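Side-chain contacts in glycerol dehydrogenase (PDB 6CSJ), which oxidises glycerol, and probably related polyols, with NAD+ and in this double-mutant form has acquired D-lactate dehydrogenase activity: residues 175-178 with 179-182; 241-244 with 245-249; 204-207 with 208-212; 287-290 with 291-294; 195-198 with 199-202. The protein carries 2 engineered substitutions. All coordinates share one frame; numbering follows the deposited sequence.

Contact 1: 175-178 with 179-182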
loop_
_atom_site.group_PDB
_atom_site.type_symbol
_atom_site.label_atom_id
_atom_site.label_comp_id
_atom_site.label_asym_id
_atom_site.label_seq_id
_atom_site.Cartn_x
_atom_site.Cartn_y
_atom_site.Cartn_z
ATOM N N THR A 175 6.426 -1.418 -8.107
ATOM C CA THR A 175 7.573 -1.353 -7.197
ATOM C C THR A 175 8.936 -1.519 -7.853
ATOM O O THR A 175 9.831 -0.718 -7.594
ATOM C CB THR A 175 7.448 -2.374 -6.051
ATOM O OG1 THR A 175 6.176 -2.223 -5.404
ATOM C CG2 THR A 175 8.584 -2.181 -5.030
ATOM N N TYR A 176 9.101 -2.549 -8.684
ATOM C CA TYR A 176 10.385 -2.783 -9.358
ATOM C C TYR A 176 10.772 -1.640 -10.305
ATOM O O TYR A 176 11.927 -1.203 -10.313
ATOM C CB TYR A 176 10.380 -4.103 -10.139
ATOM C CG TYR A 176 11.676 -4.334 -10.899
ATOM C CD1 TYR A 176 12.900 -4.363 -10.226
ATOM C CD2 TYR A 176 11.687 -4.487 -12.291
ATOM C CE1 TYR A 176 14.086 -4.560 -10.907
ATOM C CE2 TYR A 176 12.878 -4.684 -12.980
ATOM C CZ TYR A 176 14.069 -4.721 -12.277
ATOM O OH TYR A 176 15.250 -4.911 -12.946
ATOM N N PHE A 177 9.808 -1.161 -11.089
ATOM C CA PHE A 177 10.078 -0.147 -12.098
ATOM C C PHE A 177 10.467 1.193 -11.468
ATOM O O PHE A 177 11.391 1.879 -11.952
ATOM C CB PHE A 177 8.876 -0.002 -13.038
ATOM C CG PHE A 177 8.527 -1.272 -13.760
ATOM C CD1 PHE A 177 9.418 -1.834 -14.680
ATOM C CD2 PHE A 177 7.335 -1.938 -13.494
ATOM C CE1 PHE A 177 9.122 -3.034 -15.332
ATOM C CE2 PHE A 177 7.029 -3.129 -14.156
ATOM C CZ PHE A 177 7.916 -3.667 -15.089
ATOM N N GLU A 178 9.780 1.541 -10.376
ATOM C CA GLU A 178 10.060 2.769 -9.628
ATOM C C GLU A 178 11.395 2.696 -8.910
ATOM O O GLU A 178 12.157 3.668 -8.922
ATOM C CB GLU A 178 8.926 3.089 -8.647
ATOM C CG GLU A 178 7.612 3.379 -9.361
ATOM C CD GLU A 178 6.587 4.083 -8.497
ATOM O OE1 GLU A 178 6.029 3.463 -7.557
ATOM O OE2 GLU A 178 6.328 5.271 -8.783
ATOM N N ALA A 179 11.683 1.542 -8.307
ATOM C CA ALA A 179 12.970 1.308 -7.627
ATOM C C ALA A 179 14.138 1.264 -8.606
ATOM O O ALA A 179 15.203 1.825 -8.332
ATOM C CB ALA A 179 12.915 0.029 -6.808
ATOM N N ARG A 180 13.943 0.585 -9.741
ATOM C CA ARG A 180 14.944 0.540 -10.823
ATOM C C ARG A 180 15.291 1.947 -11.293
ATOM O O ARG A 180 16.465 2.289 -11.414
ATOM C CB ARG A 180 14.432 -0.284 -12.008
ATOM C CG ARG A 180 15.452 -0.500 -13.122
ATOM C CD ARG A 180 14.941 -1.472 -14.189
ATOM N NE ARG A 180 13.837 -0.901 -14.956
ATOM C CZ ARG A 180 13.183 -1.530 -15.942
ATOM N NH1 ARG A 180 13.495 -2.774 -16.279
ATOM N NH2 ARG A 180 12.194 -0.921 -16.590
ATOM N N ALA A 181 14.261 2.749 -11.549
ATOM C CA ALA A 181 14.451 4.135 -11.981
ATOM C C ALA A 181 15.262 4.957 -10.974
ATOM O O ALA A 181 16.224 5.632 -11.347
ATOM C CB ALA A 181 13.098 4.788 -12.238
ATOM N N THR A 182 14.865 4.879 -9.705
ATOM C CA THR A 182 15.527 5.593 -8.620
ATOM C C THR A 182 16.994 5.183 -8.462
ATOM O O THR A 182 17.866 6.041 -8.307
ATOM C CB THR A 182 14.786 5.398 -7.286
ATOM O OG1 THR A 182 13.439 5.888 -7.389
ATOM C CG2 THR A 182 15.503 6.129 -6.154
HETATM O O HOH W 1 12.405 1.514 -14.551
#

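Contact 2: 241-244 with 245-249. Engineered in segment 245-249: Ser-245 (natural residue Phe).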
loop_
_atom_site.group_PDB
_atom_site.type_symbol
_atom_site.label_atom_id
_atom_site.label_comp_id
_atom_site.label_asym_id
_atom_site.label_seq_id
_atom_site.Cartn_x
_atom_site.Cartn_y
_atom_site.Cartn_z
ATOM N N SER A 241 6.754 -5.493 -1.635
ATOM C CA SER A 241 6.393 -4.202 -2.209
ATOM C C SER A 241 6.600 -3.042 -1.215
ATOM O O SER A 241 6.965 -1.941 -1.624
ATOM C CB SER A 241 4.933 -4.215 -2.665
ATOM O OG SER A 241 4.562 -2.972 -3.229
ATOM N N GLY A 242 6.336 -3.291 0.071
ATOM C CA GLY A 242 6.537 -2.300 1.120
ATOM C C GLY A 242 7.985 -1.883 1.305
ATOM O O GLY A 242 8.296 -0.688 1.278
ATOM N N ILE A 243 8.870 -2.862 1.476
ATOM C CA ILE A 243 10.312 -2.582 1.596
ATOM C C ILE A 243 10.851 -2.082 0.246
ATOM O O ILE A 243 11.654 -1.143 0.194
ATOM C CB ILE A 243 11.138 -3.814 2.070
ATOM C CG1 ILE A 243 10.571 -4.420 3.370
ATOM C CG2 ILE A 243 12.607 -3.445 2.259
ATOM C CD1 ILE A 243 10.211 -3.422 4.453
ATOM N N GLY A 244 10.389 -2.703 -0.838
ATOM C CA GLY A 244 10.808 -2.339 -2.182
ATOM C C GLY A 244 10.538 -0.891 -2.536
ATOM O O GLY A 244 11.399 -0.236 -3.116
ATOM N N SER A 245 9.353 -0.382 -2.203
ATOM C CA SER A 245 9.027 0.996 -2.556
ATOM C C SER A 245 9.610 2.000 -1.557
ATOM O O SER A 245 10.222 2.983 -1.972
ATOM C CB SER A 245 7.528 1.199 -2.774
ATOM O OG SER A 245 6.804 0.795 -1.646
ATOM N N GLU A 246 9.460 1.747 -0.263
ATOM C CA GLU A 246 9.983 2.666 0.751
ATOM C C GLU A 246 11.514 2.741 0.774
ATOM O O GLU A 246 12.053 3.827 0.941
ATOM C CB GLU A 246 9.451 2.319 2.155
ATOM C CG GLU A 246 9.776 3.371 3.212
ATOM C CD GLU A 246 9.371 2.951 4.618
ATOM O OE1 GLU A 246 9.811 1.871 5.083
ATOM O OE2 GLU A 246 8.627 3.719 5.274
ATOM N N SER A 247 12.203 1.608 0.641
ATOM C CA SER A 247 13.677 1.585 0.628
ATOM C C SER A 247 14.303 1.477 -0.776
ATOM O O SER A 247 15.538 1.495 -0.900
ATOM C CB SER A 247 14.214 0.465 1.532
ATOM O OG SER A 247 13.852 0.674 2.896
ATOM N N GLY A 248 13.470 1.364 -1.818
ATOM C CA GLY A 248 13.953 1.339 -3.212
ATOM C C GLY A 248 13.610 2.568 -4.040
ATOM O O GLY A 248 14.309 2.863 -5.001
ATOM N N GLY A 249 12.531 3.268 -3.685
ATOM C CA GLY A 249 12.212 4.575 -4.258
ATOM C C GLY A 249 10.898 4.559 -5.001
ATOM O O GLY A 249 10.550 3.566 -5.632
HETATM O O HOH W 2 7.777 0.045 3.931
#

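Contact 3: 204-207 with 208-212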
loop_
_atom_site.group_PDB
_atom_site.type_symbol
_atom_site.label_atom_id
_atom_site.label_comp_id
_atom_site.label_asym_id
_atom_site.label_seq_id
_atom_site.Cartn_x
_atom_site.Cartn_y
_atom_site.Cartn_z
ATOM N N LYS A 204 12.405 -6.550 -7.200
ATOM C CA LYS A 204 12.436 -7.444 -8.371
ATOM C C LYS A 204 11.637 -8.733 -8.090
ATOM O O LYS A 204 10.803 -9.153 -8.905
ATOM C CB LYS A 204 13.908 -7.723 -8.771
ATOM C CG LYS A 204 14.189 -8.726 -9.888
ATOM C CD LYS A 204 13.528 -8.371 -11.201
ATOM C CE LYS A 204 13.782 -9.416 -12.279
ATOM N NZ LYS A 204 12.736 -9.304 -13.341
ATOM N N LEU A 205 11.865 -9.339 -6.926
ATOM C CA LEU A 205 11.083 -10.513 -6.520
ATOM C C LEU A 205 9.588 -10.190 -6.436
ATOM O O LEU A 205 8.759 -11.028 -6.783
ATOM C CB LEU A 205 11.578 -11.070 -5.191
ATOM C CG LEU A 205 10.872 -12.327 -4.664
ATOM C CD1 LEU A 205 11.124 -13.545 -5.550
ATOM C CD2 LEU A 205 11.318 -12.583 -3.231
ATOM N N CYS A 206 9.259 -8.983 -5.980
ATOM C CA CYS A 206 7.876 -8.532 -5.924
ATOM C C CYS A 206 7.229 -8.627 -7.303
ATOM O O CYS A 206 6.207 -9.292 -7.450
ATOM C CB CYS A 206 7.775 -7.099 -5.367
ATOM S SG CYS A 206 6.081 -6.456 -5.298
ATOM N N TYR A 207 7.852 -7.996 -8.301
ATOM C CA TYR A 207 7.367 -8.017 -9.689
ATOM C C TYR A 207 7.228 -9.441 -10.241
ATOM O O TYR A 207 6.176 -9.811 -10.760
ATOM C CB TYR A 207 8.291 -7.198 -10.623
ATOM C CG TYR A 207 7.844 -7.248 -12.072
ATOM C CD1 TYR A 207 6.709 -6.551 -12.499
ATOM C CD2 TYR A 207 8.512 -8.048 -13.001
ATOM C CE1 TYR A 207 6.282 -6.615 -13.811
ATOM C CE2 TYR A 207 8.085 -8.123 -14.328
ATOM C CZ TYR A 207 6.973 -7.410 -14.725
ATOM O OH TYR A 207 6.556 -7.500 -16.023
ATOM N N ASP A 208 8.296 -10.218 -10.128
ATOM C CA ASP A 208 8.308 -11.610 -10.586
ATOM C C ASP A 208 7.191 -12.451 -9.962
ATOM O O ASP A 208 6.592 -13.283 -10.650
ATOM C CB ASP A 208 9.647 -12.279 -10.271
ATOM C CG ASP A 208 10.801 -11.724 -11.092
ATOM O OD1 ASP A 208 10.568 -11.000 -12.068
ATOM O OD2 ASP A 208 11.963 -12.022 -10.745
ATOM N N THR A 209 6.931 -12.232 -8.674
ATOM C CA THR A 209 5.872 -12.944 -7.958
ATOM C C THR A 209 4.484 -12.567 -8.497
ATOM O O THR A 209 3.634 -13.435 -8.644
ATOM C CB THR A 209 5.939 -12.705 -6.423
ATOM O OG1 THR A 209 7.238 -13.059 -5.927
ATOM C CG2 THR A 209 4.903 -13.527 -5.690
ATOM N N GLN A 210 4.269 -11.295 -8.829
ATOM C CA GLN A 210 2.992 -10.886 -9.429
ATOM C C GLN A 210 2.750 -11.617 -10.749
ATOM O O GLN A 210 1.673 -12.183 -10.946
ATOM C CB GLN A 210 2.920 -9.371 -9.664
ATOM C CG GLN A 210 3.039 -8.504 -8.420
ATOM C CD GLN A 210 2.001 -8.819 -7.351
ATOM O OE1 GLN A 210 0.851 -9.142 -7.668
ATOM N NE2 GLN A 210 2.400 -8.717 -6.079
ATOM N N ILE A 211 3.763 -11.633 -11.621
ATOM C CA ILE A 211 3.652 -12.257 -12.949
ATOM C C ILE A 211 3.396 -13.772 -12.831
ATOM O O ILE A 211 2.479 -14.294 -13.459
ATOM C CB ILE A 211 4.915 -11.971 -13.839
ATOM C CG1 ILE A 211 5.114 -10.463 -14.074
ATOM C CG2 ILE A 211 4.851 -12.706 -15.178
ATOM C CD1 ILE A 211 3.902 -9.717 -14.601
ATOM N N LEU A 212 4.176 -14.455 -11.996
ATOM C CA LEU A 212 4.045 -15.910 -11.823
ATOM C C LEU A 212 2.799 -16.366 -11.049
ATOM O O LEU A 212 2.239 -17.422 -11.357
ATOM C CB LEU A 212 5.317 -16.476 -11.152
ATOM C CG LEU A 212 6.620 -16.359 -11.979
ATOM C CD1 LEU A 212 7.857 -16.682 -11.148
ATOM C CD2 LEU A 212 6.568 -17.257 -13.225
#

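Contact 4: 287-290 with 291-294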
loop_
_atom_site.group_PDB
_atom_site.type_symbol
_atom_site.label_atom_id
_atom_site.label_comp_id
_atom_site.label_asym_id
_atom_site.label_seq_id
_atom_site.Cartn_x
_atom_site.Cartn_y
_atom_site.Cartn_z
ATOM N N ASP A 287 10.281 4.687 -21.960
ATOM C CA ASP A 287 10.316 3.944 -23.213
ATOM C C ASP A 287 10.898 2.552 -23.002
ATOM O O ASP A 287 11.838 2.143 -23.685
ATOM C CB ASP A 287 11.048 4.732 -24.304
ATOM C CG ASP A 287 10.938 4.064 -25.683
ATOM O OD1 ASP A 287 9.829 3.620 -26.062
ATOM O OD2 ASP A 287 11.965 3.958 -26.383
ATOM N N ALA A 288 10.321 1.827 -22.046
ATOM C CA ALA A 288 10.697 0.442 -21.784
ATOM C C ALA A 288 10.471 -0.391 -23.050
ATOM O O ALA A 288 9.647 -0.007 -23.897
ATOM C CB ALA A 288 9.875 -0.123 -20.629
ATOM N N PRO A 289 11.207 -1.512 -23.203
ATOM C CA PRO A 289 11.016 -2.350 -24.402
ATOM C C PRO A 289 9.570 -2.790 -24.556
ATOM O O PRO A 289 8.877 -3.015 -23.559
ATOM C CB PRO A 289 11.908 -3.570 -24.149
ATOM C CG PRO A 289 12.930 -3.109 -23.163
ATOM C CD PRO A 289 12.309 -1.997 -22.342
ATOM N N LYS A 290 9.123 -2.900 -25.804
ATOM C CA LYS A 290 7.772 -3.375 -26.099
ATOM C C LYS A 290 7.459 -4.723 -25.420
ATOM O O LYS A 290 6.308 -4.948 -25.023
ATOM C CB LYS A 290 7.570 -3.466 -27.618
ATOM C CG LYS A 290 6.141 -3.776 -28.043
ATOM C CD LYS A 290 5.858 -3.403 -29.491
ATOM C CE LYS A 290 6.605 -4.299 -30.488
ATOM N NZ LYS A 290 5.911 -5.597 -30.764
ATOM N N ALA A 291 8.466 -5.594 -25.271
ATOM C CA ALA A 291 8.285 -6.893 -24.598
ATOM C C ALA A 291 7.911 -6.738 -23.115
ATOM O O ALA A 291 7.064 -7.467 -22.609
ATOM C CB ALA A 291 9.528 -7.760 -24.745
ATOM N N GLU A 292 8.554 -5.791 -22.440
ATOM C CA GLU A 292 8.259 -5.450 -21.044
ATOM C C GLU A 292 6.842 -4.865 -20.900
ATOM O O GLU A 292 6.120 -5.204 -19.975
ATOM C CB GLU A 292 9.301 -4.455 -20.529
ATOM C CG GLU A 292 9.584 -4.495 -19.034
ATOM C CD GLU A 292 10.915 -3.809 -18.699
ATOM O OE1 GLU A 292 10.959 -2.566 -18.624
ATOM O OE2 GLU A 292 11.924 -4.506 -18.518
ATOM N N ILE A 293 6.452 -3.996 -21.826
ATOM C CA ILE A 293 5.093 -3.409 -21.850
ATOM C C ILE A 293 4.020 -4.485 -22.056
ATOM O O ILE A 293 3.001 -4.500 -21.365
ATOM C CB ILE A 293 4.973 -2.301 -22.928
ATOM C CG1 ILE A 293 5.813 -1.084 -22.519
ATOM C CG2 ILE A 293 3.520 -1.877 -23.155
ATOM C CD1 ILE A 293 6.097 -0.130 -23.664
ATOM N N GLU A 294 4.255 -5.372 -23.009
ATOM C CA GLU A 294 3.315 -6.461 -23.301
ATOM C C GLU A 294 3.138 -7.392 -22.101
ATOM O O GLU A 294 2.013 -7.808 -21.827
ATOM C CB GLU A 294 3.745 -7.257 -24.540
ATOM C CG GLU A 294 3.455 -6.541 -25.843
ATOM C CD GLU A 294 3.998 -7.240 -27.079
ATOM O OE1 GLU A 294 4.281 -8.457 -27.022
ATOM O OE2 GLU A 294 4.124 -6.564 -28.117
#

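Contact 5: 195-198 with 199-202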
loop_
_atom_site.group_PDB
_atom_site.type_symbol
_atom_site.label_atom_id
_atom_site.label_comp_id
_atom_site.label_asym_id
_atom_site.label_seq_id
_atom_site.Cartn_x
_atom_site.Cartn_y
_atom_site.Cartn_z
ATOM N N VAL A 195 19.788 3.469 -2.679
ATOM C CA VAL A 195 19.140 2.159 -2.728
ATOM C C VAL A 195 20.130 1.021 -2.466
ATOM O O VAL A 195 21.134 0.892 -3.150
ATOM C CB VAL A 195 18.420 1.940 -4.072
ATOM C CG1 VAL A 195 17.776 0.555 -4.135
ATOM C CG2 VAL A 195 17.370 3.025 -4.310
ATOM N N THR A 196 19.819 0.196 -1.463
ATOM C CA THR A 196 20.582 -1.028 -1.178
ATOM C C THR A 196 20.327 -2.104 -2.239
ATOM O O THR A 196 19.290 -2.093 -2.919
ATOM C CB THR A 196 20.206 -1.635 0.193
ATOM O OG1 THR A 196 18.789 -1.907 0.239
ATOM C CG2 THR A 196 20.593 -0.691 1.325
ATOM N N GLU A 197 21.264 -3.044 -2.346
ATOM C CA GLU A 197 21.068 -4.235 -3.165
ATOM C C GLU A 197 19.897 -5.091 -2.652
ATOM O O GLU A 197 19.121 -5.639 -3.453
ATOM C CB GLU A 197 22.356 -5.065 -3.228
ATOM C CG GLU A 197 23.524 -4.370 -3.924
ATOM C CD GLU A 197 23.153 -3.799 -5.300
ATOM O OE1 GLU A 197 22.492 -4.497 -6.104
ATOM O OE2 GLU A 197 23.503 -2.631 -5.575
ATOM N N ALA A 198 19.750 -5.170 -1.322
ATOM C CA ALA A 198 18.621 -5.876 -0.709
ATOM C C ALA A 198 17.265 -5.341 -1.195
ATOM O O ALA A 198 16.398 -6.122 -1.583
ATOM C CB ALA A 198 18.703 -5.808 0.806
ATOM N N ALA A 199 17.094 -4.023 -1.208
ATOM C CA ALA A 199 15.797 -3.432 -1.571
ATOM C C ALA A 199 15.419 -3.632 -3.039
ATOM O O ALA A 199 14.258 -3.921 -3.354
ATOM C CB ALA A 199 15.769 -1.947 -1.218
ATOM N N ILE A 200 16.389 -3.477 -3.937
ATOM C CA ILE A 200 16.139 -3.681 -5.373
ATOM C C ILE A 200 15.857 -5.168 -5.657
ATOM O O ILE A 200 14.974 -5.490 -6.451
ATOM C CB ILE A 200 17.265 -3.061 -6.271
ATOM C CG1 ILE A 200 16.833 -2.958 -7.731
ATOM C CG2 ILE A 200 18.568 -3.843 -6.203
ATOM C CD1 ILE A 200 15.707 -1.980 -7.971
ATOM N N ALA A 201 16.560 -6.062 -4.970
ATOM C CA ALA A 201 16.289 -7.504 -5.062
ATOM C C ALA A 201 14.877 -7.884 -4.586
ATOM O O ALA A 201 14.205 -8.691 -5.225
ATOM C CB ALA A 201 17.335 -8.285 -4.291
ATOM N N LEU A 202 14.429 -7.296 -3.477
ATOM C CA LEU A 202 13.064 -7.513 -2.979
ATOM C C LEU A 202 12.001 -6.907 -3.914
ATOM O O LEU A 202 10.942 -7.501 -4.121
ATOM C CB LEU A 202 12.904 -6.985 -1.546
ATOM C CG LEU A 202 13.711 -7.743 -0.480
ATOM C CD1 LEU A 202 13.577 -7.094 0.882
ATOM C CD2 LEU A 202 13.303 -9.206 -0.363
#

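Contact 1: 175-178 with 179-182
Arg-180 climbs back along helix 175-185 to lie against Tyr-176, one turn earlier, and to reach Phe-177. Start at its CB, which sits over one face of the Tyr-176 ring and 3.2 Å from Tyr-176 O, the carbonyl that also takes the Arg-180 N-H. With CG anti to the backbone N (chi1 -174°) the chain runs back past this ring, and CD passes 3.7 Å from Tyr-176 OH. A bend at chi3 then swings the guanidinium over to Phe-177. Arg-180 NE gives its proton to water 1 at 2.8 Å, and the same water also bonds Phe-177 O. At the tip, NH2 lies 3.5 Å from Phe-177 CD1; the edge of the phenyl ring meets a face of the guanidinium, the two planes standing 68° apart. NH2 itself goes on to salt bridges with Glu-292 and Glu-286. Replacing this arginine by an alanine would probably leave both carboxylates without their positive partner and take away the guanidinium at the edge of Phe-177. Farther along, Thr-182 N and OG1 grip Glu-178 O from opposite faces of its plane, OG1 at 3.0 Å. Chemically, then, the Tyr-176 and Phe-177 rings line part of the arginine's chain, and the acids and water probably help to balance its charge in this partly exposed position.

Contact 2: 241-244 with 245-249
Ser-245 N, Glu-246 N and Ser-247 N bond in turn to Ser-241 O, Gly-242 O and Ile-243 O, the regular i to i+4 ladder near the C-terminal end of helix 228-248. On this ladder Ser-245, an engineered residue where the natural sequence has phenylalanine, adds a side-chain rung. Its OG stands between the backbone N and the carbonyl carbon (chi1 56°), which folds it back onto Ser-241 O at 2.7 Å. That carbonyl therefore holds two donors: the hydroxyl is tilted from the carbonyl plane, whereas Ser-245 N, at 2.9 Å, comes in well above it, 38° out. Glu-246 rests CB on Gly-242 O at 3.3 Å, then extends away from the helix axis to Asn-146 and the backbone N of Ala-126; water 2 links Glu-246 OE1 weakly to Gly-242 O. Ser-247 CB likewise sits 3.3 Å from Ile-243 O, and its OG accepts from Thr-6 N. At the end of the helix Gly-249 turns to positive phi (118°), backbone angles that a side chain would hardly tolerate, and its N still bonds Ser-245 O at 2.9 Å. A CB on Gly-248 would run into Gly-244 O. In chemical terms, the engineered hydroxyl is satisfied locally by a main-chain oxygen, while Glu-246 and Ser-247 send their polar ends to loop partners and tie the helix terminus to them.

Contact 3: 204-207 with 208-212
Ile-211 lays its CG1 over one face of the Tyr-207 ring, one turn back on helix 197-221. The methylene is 3.9 Å from the ring centroid, 23° off the normal and displaced toward the rim, a CH-pi contact in which CG1 comes 3.6 Å from Tyr-207 CZ. Ile-211 CD1 carries on along the phenol and sits 3.7 Å from Tyr-207 OH. The tyrosine can be covered this way because its CG is anti to the backbone N (chi1 178°). Its hydroxyl bonds Glu-295, and the ring meets Phe-177 edge-to-face, so the phenol is fixed from several directions. Around the helix, Lys-204 and Asp-208 form a salt bridge: Lys-204 NZ gives a proton to Asp-208 OD1 at 3.0 Å, and OD1 accepts with its syn lone pair, on the side of the other oxygen. A bend at chi2 (58°) turns the lysine down along the helix, and its CE passes 3.5 Å from Asp-208 OD2, so the carboxylate is approached by carbon as well as by charge. Thr-209 OG1 adds a bond to Leu-205 O at 2.7 Å, reaching the carbonyl from the face opposite to that used by Thr-209 N. Gln-210 lays CG on Cys-206 O at 3.4 Å, and NE2 bonds Asn-237 on helix 228-248. Ion pair, hydroxyl-to-carbonyl bond and ring cover all follow the i to i+4 spacing of an alpha helix, here one belonging to the helical C-terminal part of the iron-containing alcohol dehydrogenase fold.

Contact 4: 287-290 with 291-294
Pro-289 is the N-cap of helix 290-303, and its O takes the N-H of Ile-293 at 3.1 Å; two residues before it, Asp-287 closes the preceding helix in a Schellman motif. Three residues carry most of this helix start: Lys-290, Glu-292 and Ile-293. Lys-290 reaches forward one turn to Glu-294. Its CG is anti to the backbone N (chi1 -172°), and bends at chi3 and chi4 curl the ammonium round to a salt bridge with Glu-294 OE2, a long one at 3.3 Å and weak as a hydrogen bond. The lysine's CG lies nearly as close to that oxygen, 3.4 Å, so part of the contact is chain against carboxylate. Tyr-362 adds a weak bond to the same oxygen. Glu-292 runs the other way: its extended chain turns back beside the cap, setting OE1 3.3 Å from Ala-288 CB and 4.0 Å from Pro-289 CD. A carboxylate in the first turn would probably be eased by the positive end of the helix, but its main partner is Arg-180, which makes a salt bridge with OE1. Ile-293 points back over the linker and also packs on Leu-280, Leu-283 and Ile-284 of helix 271-285, joining the two helices across their turn. Its CD1 ends 3.6 Å from Ala-288 O.

Contact 5: 195-198 with 199-202
Thr-196 caps helix 197-221: its OG1 accepts the N-H of Ala-199, the classic N-cap bond, at 3.1 Å. The hydroxyl is turned inward, between the backbone N and the carbonyl carbon (chi1 57°), which points it down the helix at the first turn and brings it within 3.4 Å of Ala-199 CB. Thr-196 O is less well used, receiving Ile-200 N only weakly. An alanine in place of this threonine would leave Ala-199 N without its capping acceptor and would probably fray the first turn. Just outside the cap Val-195 turns its CG1 back toward the helix, 4.2 Å from Ile-200 CB and almost as near the methyl of Ala-199; a nonpolar pair placed one residue before the cap and four after it is a hydrophobic staple. Val-195 and Ile-200 both go on to touch Lys-183 of helix 175-185. Glu-197 and Ile-200 lie side by side and point the same way, with Glu-197 OE1 4.0 Å from Ile-200 CG2, while Glu-197 OE2 makes a salt bridge with Lys-183. That places the acid's tip beside a methyl group while its charge is answered from the neighbouring helix. Leu-202 leans over the preceding turn toward helix 228-248, where it packs on Leu-240 and Ile-243; on the way its CG passes 3.3 Å from Ala-198 O.

Along the chain the order is contact 1, contact 5, contact 3, contact 2, contact 4, all in the helical region that follows the parallel sheet. Contacts 5 and 3 follow each other on helix 197-221, contact 5 including its N-cap. Contacts 1, 2 and 5 form a tight trio, their centres only about 8 to 10 Å apart, where helices 175-185, 228-248 and 197-221 meet; Thr-175 and Ser-241 probably share a hydrogen bond there. Contact 3 continues the bundle, joined to contact 1 through Phe-177 and Tyr-207. Contact 4 lies farthest out, its centre about 22 Å from that of contact 2, yet the Arg-180 to Glu-292 salt bridge ties helix 290-303 to helix 175-185.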